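Local coordinates for protein SAWADEE HOMEODOMAIN HOMOLOG 1 (Arabidopsis thaliana, PDB 4IUP) that binds methylated histone H3 tails through its SAWADEE domain and takes part in RNA-directed DNA methylation alongside RNA polymerase IV, at residues A[69-72]-A[73-77]; A[80-84]-A[85-89]. The protein carries 2 engineered substitutions. All coordinates share one frame; numbering follows the deposited sequence.

Interaction 1 (A[69-72]-A[73-77]); sequences GRVN and VGDLM. Engineered in segment 73-77: Met77 (natural residue Leu).
A type II beta turn runs from Asn72 to Asp75, with Val73 and Gly74 at its corners, closed by the backbone bond from Asp75 N to Asn72 O (3.0 Å). Gly74 takes the turn position with positive phi (97°), where a CB would jam against the preceding carbonyl oxygen. The Asp75 side chain reaches back across the turn: with CG anti to its own carbonyl carbon (chi1 -77°), Asn72 N donates to Asp75 OD2 at 2.8 Å, in a nearly straight bond that arrives from above the carboxylate plane. One water donates both to this OD2 and to Arg70 O, 2.6 Å away; a second donates to OD1 and accepts from Asn72 ND2. Aspartate is short enough to fold its carboxylate over its own turn. With an alanine here, the Asn72 amide would probably lose its side-chain acceptor and both waters one of their anchors. On the apolar side, the bent chain of the engineered Met77, a selenomethionine, brings CE to 3.9 Å from CG2 of buried Val71. Both residues also pack on Val94 of strand 86-98, while Met77 touches Ile129 of strand 129-131, so the loop after strand 56-62 is tied down where strand 76-83 begins.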
loop_
_atom_site.group_PDB
_atom_site.type_symbol
_atom_site.label_atom_id
_atom_site.label_comp_id
_atom_site.label_asym_id
_atom_site.label_seq_id
_atom_site.Cartn_x
_atom_site.Cartn_y
_atom_site.Cartn_z
ATOM N N GLY A 69 -2.747 4.990 17.244
ATOM C CA GLY A 69 -4.006 5.723 17.382
ATOM C C GLY A 69 -4.388 6.514 16.142
ATOM O O GLY A 69 -5.562 6.877 15.969
ATOM N N ARG A 70 -3.408 6.785 15.276
ATOM C CA ARG A 70 -3.658 7.558 14.052
ATOM C C ARG A 70 -4.319 6.723 12.951
ATOM O O ARG A 70 -4.799 7.270 11.952
ATOM C CB ARG A 70 -2.368 8.212 13.534
ATOM C CG ARG A 70 -1.451 7.282 12.740
ATOM C CD ARG A 70 -0.168 7.994 12.332
ATOM N NE ARG A 70 -0.436 9.109 11.425
ATOM C CZ ARG A 70 0.399 10.123 11.208
ATOM N NH1 ARG A 70 1.568 10.173 11.831
ATOM N NH2 ARG A 70 0.066 11.084 10.362
ATOM N N VAL A 71 -4.321 5.405 13.125
ATOM C CA VAL A 71 -5.011 4.503 12.206
ATOM C C VAL A 71 -6.467 4.385 12.659
ATOM O O VAL A 71 -6.739 4.004 13.801
ATOM C CB VAL A 71 -4.342 3.108 12.163
ATOM C CG1 VAL A 71 -5.028 2.202 11.155
ATOM C CG2 VAL A 71 -2.855 3.240 11.840
ATOM N N ASN A 72 -7.390 4.723 11.761
ATOM C CA ASN A 72 -8.816 4.732 12.080
ATOM C C ASN A 72 -9.644 3.928 11.088
ATOM O O ASN A 72 -9.234 3.739 9.942
ATOM C CB ASN A 72 -9.330 6.172 12.125
ATOM C CG ASN A 72 -8.716 6.971 13.260
ATOM O OD1 ASN A 72 -8.864 6.621 14.435
ATOM N ND2 ASN A 72 -8.033 8.056 12.915
ATOM N N VAL A 73 -10.797 3.442 11.549
ATOM C CA VAL A 73 -11.796 2.825 10.680
ATOM C C VAL A 73 -12.069 3.765 9.502
ATOM O O VAL A 73 -12.220 4.981 9.689
ATOM C CB VAL A 73 -13.109 2.508 11.457
ATOM C CG1 VAL A 73 -14.241 2.115 10.503
ATOM C CG2 VAL A 73 -12.869 1.395 12.479
ATOM N N GLY A 74 -12.088 3.202 8.295
ATOM C CA GLY A 74 -12.245 3.988 7.064
ATOM C C GLY A 74 -10.940 4.322 6.349
ATOM O O GLY A 74 -10.951 4.663 5.163
ATOM N N ASP A 75 -9.814 4.226 7.056
ATOM C CA ASP A 75 -8.516 4.570 6.473
ATOM C C ASP A 75 -8.100 3.612 5.370
ATOM O O ASP A 75 -8.265 2.390 5.487
ATOM C CB ASP A 75 -7.408 4.596 7.535
ATOM C CG ASP A 75 -7.441 5.844 8.404
ATOM O OD1 ASP A 75 -8.270 6.754 8.161
ATOM O OD2 ASP A 75 -6.618 5.913 9.337
ATOM N N LEU A 76 -7.559 4.182 4.299
ATOM C CA LEU A 76 -6.886 3.400 3.269
ATOM C C LEU A 76 -5.483 3.039 3.757
ATOM O O LEU A 76 -4.725 3.914 4.186
ATOM C CB LEU A 76 -6.816 4.193 1.955
ATOM C CG LEU A 76 -5.960 3.628 0.813
ATOM C CD1 LEU A 76 -6.602 2.367 0.230
ATOM C CD2 LEU A 76 -5.763 4.689 -0.265
HETATM N N MSE A 77 -5.150 1.748 3.698
HETATM C CA MSE A 77 -3.830 1.262 4.105
HETATM C C MSE A 77 -3.241 0.414 2.990
HETATM O O MSE A 77 -3.980 -0.249 2.254
HETATM C CB MSE A 77 -3.914 0.386 5.368
HETATM C CG MSE A 77 -4.675 0.985 6.533
HETATM SE SE MSE A 77 -3.869 2.611 7.237
HETATM C CE MSE A 77 -2.355 1.826 8.209
HETATM O O HOH W 1 -6.192 8.518 10.098
HETATM O O HOH W 2 -8.716 8.711 9.829
#

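Interaction 2 (A[80-84]-A[85-89]); sequences FQERE and DQALY
Phe80 holds CG anti to its backbone N (chi1 -175°) and Tyr89 turns its own CG anti to the carbonyl carbon (chi1 -71°), which brings the two rings together on one face of a beta hairpin. The hairpin joins strands 76-83 and 86-98 through a type II' turn from Arg83 to Gln86. The turn's first inner residue, Glu84, has the positive phi that this turn type demands; the solvent-facing acids Glu84 and Asp85 suit such an exposed tip. Gln81 pairs with Leu88, and Arg83 with Gln86, each through two backbone hydrogen bonds; Phe80 faces Tyr89 and Glu82 faces Ala87 at non-hydrogen-bonded pairs. The aromatic planes meet obliquely at 47°, with Phe80 CD1 over one face of the tyrosine ring, 3.4 Å from Tyr89 CZ. Small Ala87 leaves room for the phenylalanine, its CB lying 3.6 Å from Phe80 CZ. Beyond the hairpin, Glu82 forms a salt bridge with Arg128, and Arg83 reaches Asp118 and Thr120. On the face bearing Gln81 and Gln86, whose amides can both donate and accept, a water is gripped three ways: it accepts from Gln81 NE2 at 2.8 Å and donates to Gln81 O and to Gln86 OE1, 3.0 Å away.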
loop_
_atom_site.group_PDB
_atom_site.type_symbol
_atom_site.label_atom_id
_atom_site.label_comp_id
_atom_site.label_asym_id
_atom_site.label_seq_id
_atom_site.Cartn_x
_atom_site.Cartn_y
_atom_site.Cartn_z
ATOM N N PHE A 80 0.093 -5.920 3.772
ATOM C CA PHE A 80 0.854 -7.102 3.385
ATOM C C PHE A 80 -0.058 -8.324 3.363
ATOM O O PHE A 80 -0.457 -8.836 4.416
ATOM C CB PHE A 80 2.045 -7.313 4.323
ATOM C CG PHE A 80 2.953 -8.441 3.912
ATOM C CD1 PHE A 80 3.624 -8.404 2.694
ATOM C CD2 PHE A 80 3.144 -9.537 4.748
ATOM C CE1 PHE A 80 4.470 -9.435 2.313
ATOM C CE2 PHE A 80 3.993 -10.587 4.368
ATOM C CZ PHE A 80 4.657 -10.530 3.160
ATOM N N GLN A 81 -0.379 -8.776 2.152
ATOM C CA GLN A 81 -1.333 -9.857 1.928
ATOM C C GLN A 81 -0.582 -11.118 1.526
ATOM O O GLN A 81 -0.113 -11.241 0.391
ATOM C CB GLN A 81 -2.333 -9.452 0.838
ATOM C CG GLN A 81 -3.493 -10.438 0.602
ATOM C CD GLN A 81 -4.257 -10.126 -0.671
ATOM O OE1 GLN A 81 -5.300 -9.458 -0.645
ATOM N NE2 GLN A 81 -3.738 -10.586 -1.792
ATOM N N GLU A 82 -0.472 -12.048 2.471
ATOM C CA GLU A 82 0.251 -13.295 2.250
ATOM C C GLU A 82 -0.731 -14.456 2.136
ATOM O O GLU A 82 -1.511 -14.710 3.053
ATOM C CB GLU A 82 1.256 -13.532 3.382
ATOM C CG GLU A 82 2.165 -14.740 3.167
ATOM C CD GLU A 82 3.366 -14.753 4.095
ATOM O OE1 GLU A 82 3.229 -14.360 5.278
ATOM O OE2 GLU A 82 4.448 -15.167 3.636
ATOM N N ARG A 83 -0.695 -15.145 0.998
ATOM C CA ARG A 83 -1.607 -16.259 0.716
ATOM C C ARG A 83 -0.848 -17.338 -0.027
ATOM O O ARG A 83 -0.290 -17.071 -1.093
ATOM C CB ARG A 83 -2.782 -15.800 -0.151
ATOM C CG ARG A 83 -3.745 -14.888 0.549
ATOM C CD ARG A 83 -4.767 -14.309 -0.405
ATOM N NE ARG A 83 -5.735 -13.507 0.331
ATOM C CZ ARG A 83 -6.681 -12.752 -0.218
ATOM N NH1 ARG A 83 -6.813 -12.678 -1.537
ATOM N NH2 ARG A 83 -7.500 -12.068 0.567
ATOM N N GLU A 84 -0.856 -18.536 0.515
ATOM C CA GLU A 84 -0.089 -19.608 -0.046
ATOM C C GLU A 84 1.395 -19.116 -0.130
ATOM O O GLU A 84 1.912 -18.613 0.829
ATOM C CB GLU A 84 -0.789 -20.091 -1.336
ATOM C CG GLU A 84 -2.164 -20.763 -1.022
ATOM C CD GLU A 84 -3.030 -21.243 -2.241
ATOM O OE1 GLU A 84 -3.217 -20.550 -3.227
ATOM O OE2 GLU A 84 -3.562 -22.356 -2.155
ATOM N N ASP A 85 2.057 -19.230 -1.260
ATOM C CA ASP A 85 3.402 -18.668 -1.273
ATOM C C ASP A 85 3.464 -17.335 -2.023
ATOM O O ASP A 85 4.497 -16.890 -2.466
ATOM C CB ASP A 85 4.411 -19.654 -1.835
ATOM C CG ASP A 85 4.238 -19.859 -3.290
ATOM O OD1 ASP A 85 3.082 -19.935 -3.728
ATOM O OD2 ASP A 85 5.263 -19.914 -3.996
ATOM N N GLN A 86 2.326 -16.717 -2.142
ATOM C CA GLN A 86 2.172 -15.411 -2.751
ATOM C C GLN A 86 2.151 -14.370 -1.633
ATOM O O GLN A 86 1.485 -14.557 -0.613
ATOM C CB GLN A 86 0.864 -15.401 -3.542
ATOM C CG GLN A 86 0.444 -14.101 -4.187
ATOM C CD GLN A 86 -0.869 -14.263 -4.933
ATOM O OE1 GLN A 86 -1.867 -13.620 -4.604
ATOM N NE2 GLN A 86 -0.882 -15.153 -5.924
ATOM N N ALA A 87 2.903 -13.292 -1.815
ATOM C CA ALA A 87 2.936 -12.214 -0.833
ATOM C C ALA A 87 2.932 -10.866 -1.549
ATOM O O ALA A 87 3.943 -10.453 -2.124
ATOM C CB ALA A 87 4.149 -12.357 0.066
ATOM N N LEU A 88 1.781 -10.201 -1.527
ATOM C CA LEU A 88 1.587 -8.937 -2.241
ATOM C C LEU A 88 1.250 -7.803 -1.275
ATOM O O LEU A 88 0.667 -8.040 -0.219
ATOM C CB LEU A 88 0.462 -9.087 -3.276
ATOM C CG LEU A 88 0.615 -10.217 -4.303
ATOM C CD1 LEU A 88 -0.668 -10.372 -5.112
ATOM C CD2 LEU A 88 1.817 -9.978 -5.218
ATOM N N TYR A 89 1.641 -6.583 -1.628
ATOM C CA TYR A 89 1.229 -5.403 -0.875
ATOM C C TYR A 89 0.062 -4.785 -1.635
ATOM O O TYR A 89 0.235 -4.314 -2.763
ATOM C CB TYR A 89 2.391 -4.414 -0.721
ATOM C CG TYR A 89 3.487 -4.882 0.220
ATOM C CD1 TYR A 89 4.493 -5.746 -0.225
ATOM C CD2 TYR A 89 3.521 -4.457 1.548
ATOM C CE1 TYR A 89 5.512 -6.180 0.634
ATOM C CE2 TYR A 89 4.536 -4.883 2.419
ATOM C CZ TYR A 89 5.524 -5.739 1.953
ATOM O OH TYR A 89 6.518 -6.162 2.804
HETATM O O HOH W 3 -1.591 -12.307 -1.901
#

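Overall arrangement
Strand 76-83 is common to both contacts: interaction 1 lies at its beginning and interaction 2 at its end, with centres 21 Å apart. They come in series along the chain, 69-77 closing before 80-89 opens, and do not touch each other. Strand 86-98, the antiparallel neighbour, links them a second time, because it supplies half of the hairpin in interaction 2 and then runs back to Val94, which packs against interaction 1. Their settings differ. Interaction 1 is partly buried through Val71 and Met77 and follows the zinc ligand Cys68, whereas the hairpin tip lies at the surface, away from the zinc site and the detergent pocket. Together they bound one strand of the SAWADEE domain.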